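Local atomic coordinates of sarcoplasmic calcium-binding proteins II, V, VI, and VII (Branchiostoma lanceolatum, PDB entry 2SAS), a protein that binds calcium ions through EF-hand loops and seems to be more abundant in fast-contracting muscle, a distribution that establishes no specific function. Residues F17-H22 with D28-D33; E40-S45 with A49-M54; D70-D75 with W79-A84; A101-R106 with E163-L168; P142-V147 with G177-G182. All coordinates share one frame; numbering follows the deposited sequence.

Interaction 1 of 5, residues F17-H22 with D28-D33; sequences FLDMNH and DNDFED. With CA (calcium ion), chain B.
Asp30 meets segment 17-22 along its whole side chain, starting at CB, which lies 3.3 Å from the carbonyl O of Leu18. CG is anti to the residue's own carbonyl carbon (chi1 -75°), which carries the carboxylate over to the calcium ion and leaves Asp30 CG 2.7 Å from the metal. There the chain ends in a bidentate grip: Asp30 OD1 and Asp30 OD2 each lie 2.4 Å from the ion. OD1 has a second task, accepting the backbone N-H of Asn21 at 3.2 Å, almost straight (169°). OD2 also accepts the backbone N-H of Gln27. Asp19 OD1 binds the same ion at 2.2 Å, its carboxylate plane standing 89° from that of Asp30, while Asp19 OD2 accepts the backbone N-H of Gly24; Asn21 adds OD1 at 2.4 Å. The ligand oxygens lie close together, a crowding that the cation probably offsets. Beside the site, Met20 CB packs on Asp33 CB at 3.6 Å, while Leu18 CD2 rests against Phe31 CZ at 3.6 Å, joining the incoming and outgoing helices. Asp23 and the carbonyl of Ser25 complete the coordination. A calcium loop between two helices, ending in an acidic bidentate ligand, identifies this as an EF-hand, here closed by an aspartate.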
# COMPACT_ATOMS: atom_id res chain seq x y z
N PHE A 17 9.45 2.76 -4.74
CA PHE A 17 10.59 3.65 -5.01
C PHE A 17 11.24 3.33 -6.35
O PHE A 17 12.06 4.17 -6.75
CB PHE A 17 11.59 3.58 -3.90
CG PHE A 17 11.21 3.79 -2.50
CD1 PHE A 17 9.98 4.39 -2.14
CD2 PHE A 17 12.17 3.53 -1.50
CE1 PHE A 17 9.69 4.65 -0.81
CE2 PHE A 17 11.87 3.79 -0.16
CZ PHE A 17 10.63 4.37 0.18
N LEU A 18 10.95 2.20 -6.99
CA LEU A 18 11.70 1.95 -8.24
C LEU A 18 10.85 1.53 -9.44
O LEU A 18 11.15 2.09 -10.51
CB LEU A 18 12.84 0.95 -7.98
CG LEU A 18 14.06 1.41 -7.23
CD1 LEU A 18 14.66 0.21 -6.51
CD2 LEU A 18 15.11 2.02 -8.17
N ASP A 19 9.95 0.61 -9.22
CA ASP A 19 9.08 0.07 -10.28
C ASP A 19 7.92 1.03 -10.50
O ASP A 19 6.75 0.75 -10.16
CB ASP A 19 8.70 -1.39 -9.99
CG ASP A 19 7.90 -2.01 -11.12
OD1 ASP A 19 8.15 -1.65 -12.30
OD2 ASP A 19 6.99 -2.85 -10.90
N MET A 20 8.25 2.16 -11.09
CA MET A 20 7.26 3.25 -11.37
C MET A 20 6.12 2.79 -12.26
O MET A 20 4.97 3.14 -11.96
CB MET A 20 7.95 4.45 -11.97
CG MET A 20 9.08 4.90 -11.12
SD MET A 20 8.36 5.65 -9.60
CE MET A 20 8.40 4.25 -8.48
N ASN A 21 6.43 2.00 -13.28
CA ASN A 21 5.42 1.51 -14.20
C ASN A 21 4.74 0.23 -13.75
O ASN A 21 4.01 -0.34 -14.59
CB ASN A 21 5.96 1.36 -15.63
CG ASN A 21 7.09 0.36 -15.73
OD1 ASN A 21 7.10 -0.63 -14.99
ND2 ASN A 21 8.02 0.59 -16.68
N HIS A 22 5.04 -0.27 -12.58
CA HIS A 22 4.36 -1.48 -12.08
C HIS A 22 4.39 -2.74 -12.85
O HIS A 22 3.35 -3.47 -12.90
CB HIS A 22 2.85 -1.03 -11.76
CG HIS A 22 2.99 -0.00 -10.65
ND1 HIS A 22 2.66 1.34 -10.70
CD2 HIS A 22 3.58 -0.23 -9.43
CE1 HIS A 22 3.06 1.88 -9.57
NE2 HIS A 22 3.60 0.96 -8.77
N ASP A 28 15.27 0.69 -17.38
CA ASP A 28 15.42 2.12 -17.68
C ASP A 28 14.06 2.81 -17.78
O ASP A 28 13.91 3.92 -17.30
CB ASP A 28 16.25 2.42 -18.94
CG ASP A 28 16.27 3.87 -19.38
OD1 ASP A 28 16.89 4.77 -18.78
OD2 ASP A 28 15.60 4.17 -20.42
N ASN A 29 13.06 2.19 -18.38
CA ASN A 29 11.78 2.85 -18.52
C ASN A 29 11.19 3.31 -17.18
O ASN A 29 10.36 4.26 -17.20
CB ASN A 29 10.81 2.10 -19.40
CG ASN A 29 10.21 0.84 -18.80
OD1 ASN A 29 10.79 0.23 -17.89
ND2 ASN A 29 9.04 0.46 -19.29
N ASP A 30 11.51 2.66 -16.11
CA ASP A 30 11.03 3.00 -14.76
C ASP A 30 11.66 4.39 -14.42
O ASP A 30 10.92 5.26 -13.97
CB ASP A 30 11.42 1.94 -13.75
CG ASP A 30 10.57 0.71 -13.90
OD1 ASP A 30 9.34 0.85 -13.94
OD2 ASP A 30 11.17 -0.38 -14.02
N PHE A 31 12.93 4.49 -14.68
CA PHE A 31 13.71 5.71 -14.49
C PHE A 31 13.22 6.84 -15.41
O PHE A 31 13.20 8.03 -15.01
CB PHE A 31 15.22 5.40 -14.61
CG PHE A 31 15.72 4.52 -13.50
CD1 PHE A 31 15.46 3.16 -13.48
CD2 PHE A 31 16.35 5.09 -12.38
CE1 PHE A 31 15.85 2.34 -12.43
CE2 PHE A 31 16.77 4.30 -11.30
CZ PHE A 31 16.52 2.93 -11.35
N GLU A 32 12.81 6.55 -16.64
CA GLU A 32 12.27 7.57 -17.55
C GLU A 32 10.97 8.10 -16.92
O GLU A 32 10.61 9.29 -17.03
CB GLU A 32 12.01 7.09 -18.97
CG GLU A 32 13.16 6.62 -19.89
CD GLU A 32 12.72 5.79 -21.08
OE1 GLU A 32 11.90 4.88 -21.00
OE2 GLU A 32 13.23 6.09 -22.19
N ASP A 33 10.24 7.25 -16.23
CA ASP A 33 8.98 7.56 -15.55
C ASP A 33 9.20 8.47 -14.34
O ASP A 33 8.33 9.21 -13.84
CB ASP A 33 8.27 6.29 -15.06
CG ASP A 33 7.43 5.54 -16.04
OD1 ASP A 33 7.73 5.66 -17.25
OD2 ASP A 33 6.52 4.77 -15.64
CA CA B . 9.15 -1.57 -14.25

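Interaction 2 of 5, residues E40-S45 with A49-M54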
# COMPACT_ATOMS: atom_id res chain seq x y z
N GLU A 40 6.59 16.69 -15.09
CA GLU A 40 5.13 16.67 -14.89
C GLU A 40 4.75 17.72 -13.85
O GLU A 40 3.87 18.60 -14.12
CB GLU A 40 4.67 15.30 -14.47
CG GLU A 40 3.41 14.47 -14.59
CD GLU A 40 3.28 13.35 -13.57
OE1 GLU A 40 3.82 12.26 -13.63
OE2 GLU A 40 2.60 13.64 -12.55
N VAL A 41 5.41 17.70 -12.70
CA VAL A 41 5.15 18.59 -11.59
C VAL A 41 5.95 19.88 -11.50
O VAL A 41 5.39 20.79 -10.85
CB VAL A 41 5.28 17.86 -10.21
CG1 VAL A 41 4.78 16.43 -10.30
CG2 VAL A 41 6.67 18.01 -9.64
N ASN A 42 7.17 19.91 -11.99
CA ASN A 42 7.97 21.13 -11.91
C ASN A 42 7.87 22.08 -13.13
O ASN A 42 8.27 23.24 -12.99
CB ASN A 42 9.46 20.78 -11.73
CG ASN A 42 9.74 20.36 -10.29
OD1 ASN A 42 9.54 19.17 -10.02
ND2 ASN A 42 10.20 21.32 -9.51
N LYS A 43 7.49 21.52 -14.23
CA LYS A 43 7.38 22.13 -15.54
C LYS A 43 8.52 23.11 -15.77
O LYS A 43 9.68 22.80 -15.56
CB LYS A 43 6.01 22.77 -15.64
CG LYS A 43 4.86 21.76 -15.42
CD LYS A 43 3.57 22.56 -15.35
CE LYS A 43 2.34 21.70 -15.17
NZ LYS A 43 2.46 20.49 -16.03
N GLY A 44 8.19 24.34 -16.14
CA GLY A 44 9.11 25.44 -16.39
C GLY A 44 9.72 26.01 -15.13
O GLY A 44 10.55 26.96 -15.25
N SER A 45 9.38 25.45 -13.96
CA SER A 45 10.02 26.01 -12.74
C SER A 45 11.51 25.68 -12.78
O SER A 45 12.27 26.31 -12.07
CB SER A 45 9.51 25.50 -11.41
OG SER A 45 8.09 25.50 -11.36
N ALA A 49 18.62 22.57 -18.47
CA ALA A 49 19.83 22.07 -17.82
C ALA A 49 19.52 21.31 -16.53
O ALA A 49 20.19 20.29 -16.27
CB ALA A 49 20.83 23.20 -17.63
N ASP A 50 18.58 21.78 -15.71
CA ASP A 50 18.26 21.12 -14.44
C ASP A 50 17.71 19.71 -14.71
O ASP A 50 18.05 18.79 -13.96
CB ASP A 50 17.26 21.91 -13.58
CG ASP A 50 17.78 23.26 -13.14
OD1 ASP A 50 18.97 23.31 -12.87
OD2 ASP A 50 17.02 24.24 -13.11
N TYR A 51 16.88 19.58 -15.73
CA TYR A 51 16.32 18.26 -16.08
C TYR A 51 17.42 17.33 -16.57
O TYR A 51 17.46 16.15 -16.29
CB TYR A 51 15.22 18.44 -17.07
CG TYR A 51 13.98 19.02 -16.42
CD1 TYR A 51 13.28 18.28 -15.45
CD2 TYR A 51 13.53 20.29 -16.73
CE1 TYR A 51 12.15 18.77 -14.84
CE2 TYR A 51 12.37 20.78 -16.13
CZ TYR A 51 11.66 20.04 -15.22
OH TYR A 51 10.52 20.55 -14.66
N LYS A 52 18.35 17.98 -17.31
CA LYS A 52 19.49 17.23 -17.85
C LYS A 52 20.33 16.68 -16.72
O LYS A 52 20.67 15.47 -16.73
CB LYS A 52 20.25 18.04 -18.89
CG LYS A 52 19.46 18.00 -20.23
CD LYS A 52 20.28 18.75 -21.28
CE LYS A 52 19.40 18.91 -22.54
NZ LYS A 52 20.22 19.48 -23.65
N SER A 53 20.61 17.51 -15.73
CA SER A 53 21.44 17.02 -14.60
C SER A 53 20.74 15.87 -13.91
O SER A 53 21.36 14.86 -13.60
CB SER A 53 21.72 18.14 -13.62
OG SER A 53 21.97 19.31 -14.37
N MET A 54 19.47 16.09 -13.64
CA MET A 54 18.62 15.09 -12.96
C MET A 54 18.68 13.74 -13.68
O MET A 54 18.77 12.65 -13.13
CB MET A 54 17.23 15.67 -12.83
CG MET A 54 16.25 14.65 -12.33
SD MET A 54 16.76 14.05 -10.71
CE MET A 54 16.83 15.55 -9.71
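Asn42, in the last turn of helix 28-42, sets its CB 3.1 Å from Tyr51 OH, so the phenol end lies against the start of this side chain. Its carbonyl O takes two bonds from Ser45, one from the backbone N at 2.7 Å and one from OG at 2.8 Å, which hold the chain as it turns out of the helix. At Lys43 the backbone leaves helical geometry with a positive phi of 37°. This linker joins helix 28-42 of the first EF-hand to helix 48-69, which leads into the second. Lys43 O receives the hydroxyl of Tyr51 at 2.6 Å, in the carbonyl plane and on a lone pair, with a C=O...OH angle of 127°. The same oxygen lies at the edge of the tyrosine ring, near its plane. A phenylalanine in place of Tyr51 would probably leave this carbonyl without its hydroxyl donor and the turn less firmly tied to the second helix. Further along, Lys43 NZ folds back to Glu40 O at 3.0 Å, within the same segment.

Interaction 3 of 5, residues D70-D75 with W79-A84; sequences DINKDD and WEEYLA. With CA (calcium ion), chain C.
Glu81 and Asp70 reach the calcium ion side by side from the two segments, Glu81 OE1 at 2.3 Å and Asp70 OD1 at 1.9 Å, the latter unusually short and its exact length doubtful; their carboxylate planes are 74° apart. Asp74 OD1 binds at 2.2 Å and a water at 2.3 Å; Asn72 OD1, at 2.8 Å, is a longer ligand. Val76 supplies its backbone carbonyl. The other oxygen of Glu81, OE2, is 3.1 Å from the ion and instead accepts the backbone N-H of Ile71 at 2.9 Å; the bond is bent (132°) and comes in on the syn side, 33° out of the carboxylate plane. In the second shell, Asp74 OD2 accepts a hydrogen bond from the bound water, and Ser78 N donates to Glu81 OE1, so the ligand oxygen is held from the loop as well as by the metal. The Glu81 chain is extended beyond CG, which gives it the reach from helix 79-91 to the ion. The loop 70-75 follows helix 48-69 and leads to strand 77-78, which pairs antiparallel with strand 25-26 of the first calcium loop. Helix 79-91 starts directly after strand 77-78, and Trp79 and Tyr82 on it pack against helix 4-18.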
# COMPACT_ATOMS: atom_id res chain seq x y z
N ASP A 70 21.79 -7.14 -11.89
CA ASP A 70 21.43 -7.88 -13.11
C ASP A 70 22.45 -9.03 -13.34
O ASP A 70 23.40 -8.87 -14.12
CB ASP A 70 21.34 -6.97 -14.29
CG ASP A 70 20.65 -7.59 -15.49
OD1 ASP A 70 19.76 -8.48 -15.35
OD2 ASP A 70 21.04 -7.07 -16.54
N ILE A 71 22.14 -10.13 -12.71
CA ILE A 71 23.00 -11.30 -12.80
C ILE A 71 23.12 -11.90 -14.19
O ILE A 71 24.29 -12.21 -14.54
CB ILE A 71 22.65 -12.33 -11.68
CG1 ILE A 71 22.86 -11.68 -10.27
CG2 ILE A 71 23.52 -13.60 -11.85
CD1 ILE A 71 24.29 -11.05 -10.07
N ASN A 72 22.07 -12.07 -14.97
CA ASN A 72 22.11 -12.63 -16.32
C ASN A 72 22.21 -11.61 -17.45
O ASN A 72 21.80 -11.97 -18.59
CB ASN A 72 20.88 -13.49 -16.68
CG ASN A 72 19.69 -12.58 -16.74
OD1 ASN A 72 19.82 -11.54 -16.10
ND2 ASN A 72 18.57 -12.87 -17.34
N LYS A 73 22.67 -10.43 -17.22
CA LYS A 73 22.85 -9.39 -18.19
C LYS A 73 21.82 -9.07 -19.24
O LYS A 73 22.26 -8.70 -20.36
CB LYS A 73 24.19 -9.69 -18.93
CG LYS A 73 25.32 -8.84 -18.26
CD LYS A 73 25.49 -9.32 -16.83
CE LYS A 73 26.46 -10.48 -16.79
NZ LYS A 73 27.81 -9.94 -16.40
N ASP A 74 20.55 -9.05 -18.95
CA ASP A 74 19.45 -8.69 -19.83
C ASP A 74 18.86 -7.30 -19.53
O ASP A 74 17.65 -7.14 -19.80
CB ASP A 74 18.31 -9.74 -19.77
CG ASP A 74 17.61 -9.89 -18.46
OD1 ASP A 74 18.16 -9.46 -17.42
OD2 ASP A 74 16.48 -10.43 -18.35
N ASP A 75 19.55 -6.35 -18.96
CA ASP A 75 19.10 -4.99 -18.63
C ASP A 75 17.77 -4.86 -17.92
O ASP A 75 17.08 -3.81 -18.02
CB ASP A 75 19.04 -4.11 -19.92
CG ASP A 75 20.41 -3.90 -20.50
OD1 ASP A 75 21.36 -3.78 -19.72
OD2 ASP A 75 20.52 -3.91 -21.76
N TRP A 79 12.61 -8.83 -9.42
CA TRP A 79 12.36 -8.87 -7.97
C TRP A 79 13.38 -9.80 -7.30
O TRP A 79 14.02 -9.42 -6.33
CB TRP A 79 10.95 -9.40 -7.67
CG TRP A 79 10.82 -9.82 -6.24
CD1 TRP A 79 10.40 -11.04 -5.79
CD2 TRP A 79 11.08 -9.02 -5.08
NE1 TRP A 79 10.35 -11.04 -4.42
CE2 TRP A 79 10.76 -9.82 -3.96
CE3 TRP A 79 11.48 -7.70 -4.89
CZ2 TRP A 79 10.83 -9.35 -2.64
CZ3 TRP A 79 11.55 -7.23 -3.57
CH2 TRP A 79 11.26 -8.04 -2.48
N GLU A 80 13.46 -11.01 -7.82
CA GLU A 80 14.42 -12.03 -7.36
C GLU A 80 15.84 -11.50 -7.40
O GLU A 80 16.58 -11.65 -6.39
CB GLU A 80 14.35 -13.31 -8.21
CG GLU A 80 12.90 -13.85 -8.34
CD GLU A 80 12.09 -13.12 -9.39
OE1 GLU A 80 12.62 -12.48 -10.29
OE2 GLU A 80 10.86 -13.22 -9.27
N GLU A 81 16.30 -10.86 -8.46
CA GLU A 81 17.68 -10.33 -8.45
C GLU A 81 17.81 -9.17 -7.46
O GLU A 81 18.86 -9.04 -6.79
CB GLU A 81 18.24 -9.92 -9.78
CG GLU A 81 17.82 -10.84 -10.95
CD GLU A 81 18.21 -10.31 -12.28
OE1 GLU A 81 17.51 -9.53 -12.93
OE2 GLU A 81 19.33 -10.70 -12.62
N TYR A 82 16.77 -8.37 -7.35
CA TYR A 82 16.71 -7.25 -6.41
C TYR A 82 16.72 -7.81 -4.97
O TYR A 82 17.37 -7.17 -4.09
CB TYR A 82 15.51 -6.32 -6.67
CG TYR A 82 15.39 -5.06 -5.85
CD1 TYR A 82 16.16 -3.91 -6.07
CD2 TYR A 82 14.55 -5.05 -4.74
CE1 TYR A 82 16.06 -2.78 -5.23
CE2 TYR A 82 14.40 -3.95 -3.94
CZ TYR A 82 15.16 -2.79 -4.18
OH TYR A 82 14.98 -1.69 -3.35
N LEU A 83 16.05 -8.93 -4.77
CA LEU A 83 16.03 -9.55 -3.39
C LEU A 83 17.47 -9.99 -3.09
O LEU A 83 18.09 -9.61 -2.09
CB LEU A 83 15.02 -10.67 -3.40
CG LEU A 83 14.10 -10.90 -2.23
CD1 LEU A 83 13.57 -12.34 -2.23
CD2 LEU A 83 14.75 -10.63 -0.86
N ALA A 84 18.02 -10.77 -4.01
CA ALA A 84 19.41 -11.25 -3.95
C ALA A 84 20.37 -10.15 -3.64
O ALA A 84 21.26 -10.35 -2.81
CB ALA A 84 19.78 -11.92 -5.28
CA CA C . 18.12 -9.50 -15.17
O HOH W 1 16.17 -10.68 -15.36

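Interaction 4 of 5, residues A101-R106 with E163-L168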
# COMPACT_ATOMS: atom_id res chain seq x y z
N ALA A 101 26.07 2.36 -3.78
CA ALA A 101 26.03 3.67 -4.35
C ALA A 101 24.74 4.07 -5.01
O ALA A 101 24.50 5.31 -4.89
CB ALA A 101 27.18 3.86 -5.35
N TRP A 102 23.99 3.21 -5.65
CA TRP A 102 22.75 3.62 -6.34
C TRP A 102 21.81 4.24 -5.30
O TRP A 102 20.99 5.09 -5.64
CB TRP A 102 22.07 2.48 -7.11
CG TRP A 102 21.50 1.40 -6.27
CD1 TRP A 102 22.13 0.28 -5.83
CD2 TRP A 102 20.17 1.33 -5.71
NE1 TRP A 102 21.31 -0.48 -5.04
CE2 TRP A 102 20.10 0.14 -4.95
CE3 TRP A 102 19.04 2.15 -5.79
CZ2 TRP A 102 18.95 -0.25 -4.30
CZ3 TRP A 102 17.91 1.79 -5.11
CH2 TRP A 102 17.85 0.61 -4.38
N CYS A 103 21.96 3.74 -4.07
CA CYS A 103 21.16 4.18 -2.91
C CYS A 103 21.41 5.65 -2.55
O CYS A 103 20.49 6.35 -2.15
CB CYS A 103 21.47 3.32 -1.69
SG CYS A 103 20.32 1.95 -1.54
N GLN A 104 22.66 6.02 -2.70
CA GLN A 104 23.16 7.38 -2.46
C GLN A 104 22.47 8.35 -3.41
O GLN A 104 22.52 9.57 -3.19
CB GLN A 104 24.68 7.45 -2.61
CG GLN A 104 25.47 6.34 -1.93
CD GLN A 104 25.18 6.25 -0.44
OE1 GLN A 104 24.88 7.26 0.21
NE2 GLN A 104 25.25 5.03 0.11
N ASN A 105 21.84 7.86 -4.48
CA ASN A 105 21.11 8.78 -5.36
C ASN A 105 19.60 8.65 -5.11
O ASN A 105 18.84 9.60 -5.40
CB ASN A 105 21.41 8.67 -6.85
CG ASN A 105 20.71 9.81 -7.61
OD1 ASN A 105 21.30 10.91 -7.66
ND2 ASN A 105 19.55 9.58 -8.22
N ARG A 106 19.20 7.48 -4.66
CA ARG A 106 17.77 7.19 -4.38
C ARG A 106 17.39 8.00 -3.14
O ARG A 106 16.32 8.66 -3.22
CB ARG A 106 17.45 5.73 -4.33
CG ARG A 106 16.08 5.15 -4.10
CD ARG A 106 15.31 4.94 -5.39
NE ARG A 106 15.85 5.92 -6.34
CZ ARG A 106 15.11 6.63 -7.19
NH1 ARG A 106 13.82 6.34 -7.33
NH2 ARG A 106 15.68 7.58 -7.93
N GLU A 163 18.71 8.04 7.87
CA GLU A 163 18.69 7.11 9.00
C GLU A 163 17.52 6.15 8.87
O GLU A 163 17.64 4.95 9.13
CB GLU A 163 18.59 7.79 10.38
CG GLU A 163 19.57 8.85 10.85
CD GLU A 163 19.24 9.58 12.15
OE1 GLU A 163 18.36 9.26 12.94
OE2 GLU A 163 19.96 10.60 12.36
N LEU A 164 16.38 6.76 8.54
CA LEU A 164 15.14 5.98 8.40
C LEU A 164 15.18 5.12 7.16
O LEU A 164 14.79 3.94 7.18
CB LEU A 164 13.99 6.96 8.51
CG LEU A 164 13.91 7.81 9.77
CD1 LEU A 164 12.95 8.97 9.51
CD2 LEU A 164 13.38 6.93 10.90
N TYR A 165 15.69 5.69 6.06
CA TYR A 165 15.78 4.85 4.82
C TYR A 165 16.58 3.58 5.15
O TYR A 165 16.07 2.48 4.89
CB TYR A 165 16.26 5.65 3.63
CG TYR A 165 16.42 4.93 2.32
CD1 TYR A 165 17.60 4.21 2.09
CD2 TYR A 165 15.51 4.98 1.30
CE1 TYR A 165 17.84 3.58 0.88
CE2 TYR A 165 15.70 4.34 0.07
CZ TYR A 165 16.89 3.67 -0.14
OH TYR A 165 17.14 3.01 -1.33
N TYR A 166 17.71 3.77 5.81
CA TYR A 166 18.61 2.72 6.25
C TYR A 166 17.89 1.64 7.04
O TYR A 166 18.07 0.43 6.85
CB TYR A 166 19.76 3.25 7.16
CG TYR A 166 20.69 2.12 7.54
CD1 TYR A 166 21.42 1.47 6.53
CD2 TYR A 166 20.90 1.66 8.85
CE1 TYR A 166 22.31 0.43 6.76
CE2 TYR A 166 21.77 0.61 9.11
CZ TYR A 166 22.48 0.01 8.07
OH TYR A 166 23.35 -1.02 8.33
N ARG A 167 17.08 2.08 7.99
CA ARG A 167 16.36 1.15 8.87
C ARG A 167 15.24 0.42 8.14
O ARG A 167 14.93 -0.71 8.57
CB ARG A 167 15.81 1.85 10.09
CG ARG A 167 16.92 2.43 10.99
CD ARG A 167 16.14 3.28 11.98
NE ARG A 167 16.99 3.70 13.07
CZ ARG A 167 17.13 2.93 14.17
NH1 ARG A 167 16.41 1.79 14.25
NH2 ARG A 167 17.91 3.32 15.17
N LEU A 168 14.68 1.06 7.17
CA LEU A 168 13.60 0.51 6.35
C LEU A 168 14.17 -0.68 5.54
O LEU A 168 13.53 -1.69 5.33
CB LEU A 168 13.14 1.60 5.35
CG LEU A 168 11.80 1.51 4.67
CD1 LEU A 168 11.90 1.77 3.16
CD2 LEU A 168 11.11 0.17 4.86
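Cys103 and Tyr165 mark the nearest approach of the two backbones, their CA atoms 9.4 Å apart, so the gap between helix 103-114 and helix 158-170 is bridged by side chains. Tyr165 does most of the bridging. Its CG is anti to the backbone N (chi1 179°), and the ring reaches across with the hydroxyl leading. Cys103 SG meets it at the edge: the sulfur is 5.1 Å from the ring centroid and 84° off the ring normal, a sulfur-aromatic contact made in the plane of the ring, with Tyr165 CE1 3.8 Å away. The same sulfur lies over one face of the neighbouring Trp102 ring, offset toward its rim. Trp102 CH2 comes within 3.9 Å of Tyr165 OH, the two side chains nearly perpendicular to each other, and Arg106 CG stands 3.7 Å from the same oxygen. Beyond CG the arginine bends away, and its guanidinium group forms a salt bridge with Glu61 and a hydrogen bond with the carbonyl of Phe17. Replacing Tyr165 by an alanine would probably open a gap between the helices and strip Cys103 SG and Arg106 CG of their shared neighbour. Trp102 also packs against helices 4-18 and 79-91. The arrangement is that of a buried interhelical core, joining the first helix of the third EF-hand to a helix of the fourth EF-hand region.

Interaction 5 of 5, residues P142-V147 with G177-G182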
# COMPACT_ATOMS: atom_id res chain seq x y z
N PRO A 142 -0.06 12.79 12.58
CA PRO A 142 0.67 13.44 13.67
C PRO A 142 1.39 12.45 14.55
O PRO A 142 2.54 12.74 14.99
CB PRO A 142 -0.41 14.21 14.47
CG PRO A 142 -1.47 14.47 13.44
CD PRO A 142 -1.49 13.24 12.53
N ALA A 143 0.83 11.30 14.89
CA ALA A 143 1.54 10.30 15.71
C ALA A 143 2.68 9.65 14.94
O ALA A 143 3.66 9.23 15.54
CB ALA A 143 0.62 9.21 16.22
N VAL A 144 2.54 9.47 13.62
CA VAL A 144 3.63 8.85 12.83
C VAL A 144 4.72 9.91 12.75
O VAL A 144 5.91 9.63 12.83
CB VAL A 144 3.14 8.37 11.45
CG1 VAL A 144 4.31 8.06 10.53
CG2 VAL A 144 2.17 7.20 11.56
N TYR A 145 4.29 11.15 12.58
CA TYR A 145 5.32 12.24 12.50
C TYR A 145 6.07 12.39 13.81
O TYR A 145 7.24 12.81 13.82
CB TYR A 145 4.60 13.54 12.15
CG TYR A 145 5.53 14.65 11.81
CD1 TYR A 145 6.06 14.59 10.52
CD2 TYR A 145 5.91 15.69 12.66
CE1 TYR A 145 6.93 15.56 10.06
CE2 TYR A 145 6.80 16.70 12.19
CZ TYR A 145 7.28 16.60 10.92
OH TYR A 145 8.16 17.49 10.38
N ASN A 146 5.45 12.09 14.94
CA ASN A 146 6.13 12.21 16.24
C ASN A 146 7.14 11.11 16.46
O ASN A 146 8.13 11.30 17.20
CB ASN A 146 5.10 12.45 17.37
CG ASN A 146 4.84 13.97 17.46
OD1 ASN A 146 5.50 14.72 18.19
ND2 ASN A 146 3.89 14.47 16.68
N VAL A 147 6.97 9.94 15.83
CA VAL A 147 8.00 8.89 15.95
C VAL A 147 9.21 9.40 15.17
O VAL A 147 10.38 9.36 15.57
CB VAL A 147 7.50 7.54 15.45
CG1 VAL A 147 8.66 6.54 15.28
CG2 VAL A 147 6.39 6.96 16.29
N GLY A 177 12.18 3.17 11.05
CA GLY A 177 12.27 3.13 9.54
C GLY A 177 10.89 2.79 9.03
O GLY A 177 10.49 3.05 7.89
N ASN A 178 10.03 2.21 9.84
CA ASN A 178 8.67 1.90 9.43
C ASN A 178 7.82 3.13 9.06
O ASN A 178 6.80 2.89 8.39
CB ASN A 178 7.90 1.11 10.45
CG ASN A 178 8.26 -0.34 10.68
OD1 ASN A 178 7.36 -1.08 11.10
ND2 ASN A 178 9.48 -0.75 10.50
N THR A 179 8.15 4.30 9.51
CA THR A 179 7.43 5.57 9.30
C THR A 179 7.34 5.99 7.85
O THR A 179 6.37 6.68 7.47
CB THR A 179 7.99 6.72 10.21
OG1 THR A 179 9.34 6.95 9.81
CG2 THR A 179 7.98 6.29 11.70
N LEU A 180 8.29 5.46 7.09
CA LEU A 180 8.37 5.73 5.65
C LEU A 180 7.31 4.95 4.91
O LEU A 180 7.00 5.24 3.75
CB LEU A 180 9.82 5.56 5.25
CG LEU A 180 10.86 6.42 5.96
CD1 LEU A 180 12.26 6.11 5.43
CD2 LEU A 180 10.54 7.89 5.63
N MET A 181 6.70 3.97 5.55
CA MET A 181 5.65 3.16 4.90
C MET A 181 4.33 3.71 5.49
O MET A 181 3.22 3.23 5.27
CB MET A 181 5.81 1.67 5.12
CG MET A 181 7.04 1.01 4.59
SD MET A 181 7.10 -0.76 5.13
CE MET A 181 7.31 -0.65 6.88
N GLY A 182 4.56 4.78 6.27
CA GLY A 182 3.49 5.52 6.91
C GLY A 182 3.01 4.80 8.16
O GLY A 182 1.86 5.01 8.58
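Pro142 O is gripped twice by Asn146, through the backbone N at 3.0 Å and through ND2 at 2.8 Å, the two donors arriving from opposite faces of the carbonyl plane. The side-chain bond is nearly straight (175°), and the oxygen lies within 2° of the amide plane, so the bond also fixes the rotation of the Asn146 amide. Across the contact the meeting is apolar. Val144 CG1 lies 3.9 Å from Thr179 CB, the two side chains running alongside in opposite senses. The other branch of the valine, CG2, touches the carbonyl O of Gly182 at 3.7 Å. One turn later Val147 CG1 approaches Thr179 CG2 at 3.7 Å, so the threonine is flanked by both valines. Thr179 OG1 (chi1 64°) bonds with the carbonyl of Ala176, which leaves the methyl CG2 to face helix 141-149. Behind this layer Val144 also touches Phe127, and Thr179 touches Leu164 on helix 158-170. With no calcium site nearby, this is plain hydrophobic packing of the C-terminal segment 177-182, which begins as a 3-10 turn, between helices 141-149 and 158-170 of the fourth EF-hand region.

How the interactions relate
Interactions 1 and 3 are the two calcium loops of the N-terminal EF-hands, their centres 15 Å apart, and they meet where Leu18 CD1 packs on Tyr82 CE1 at 3.5 Å. Interaction 2 lies on the connection between these hands, sharing helix 28-42 with interaction 1, with centres 17 Å apart. Interaction 4 is the central contact: it touches interaction 1 through Leu18 CD1 and Trp102 CH2 (3.9 Å), interaction 3 through Tyr82 OH and Trp102 CH2 (3.8 Å), and interaction 5 through Tyr165 N and Leu180 CD1 (3.5 Å). Its Arg106 side chain is about 12 Å from a bound calcium ion. Interactions 3 and 5 lie on opposite sides of the chain's centre, about 31 Å between centres.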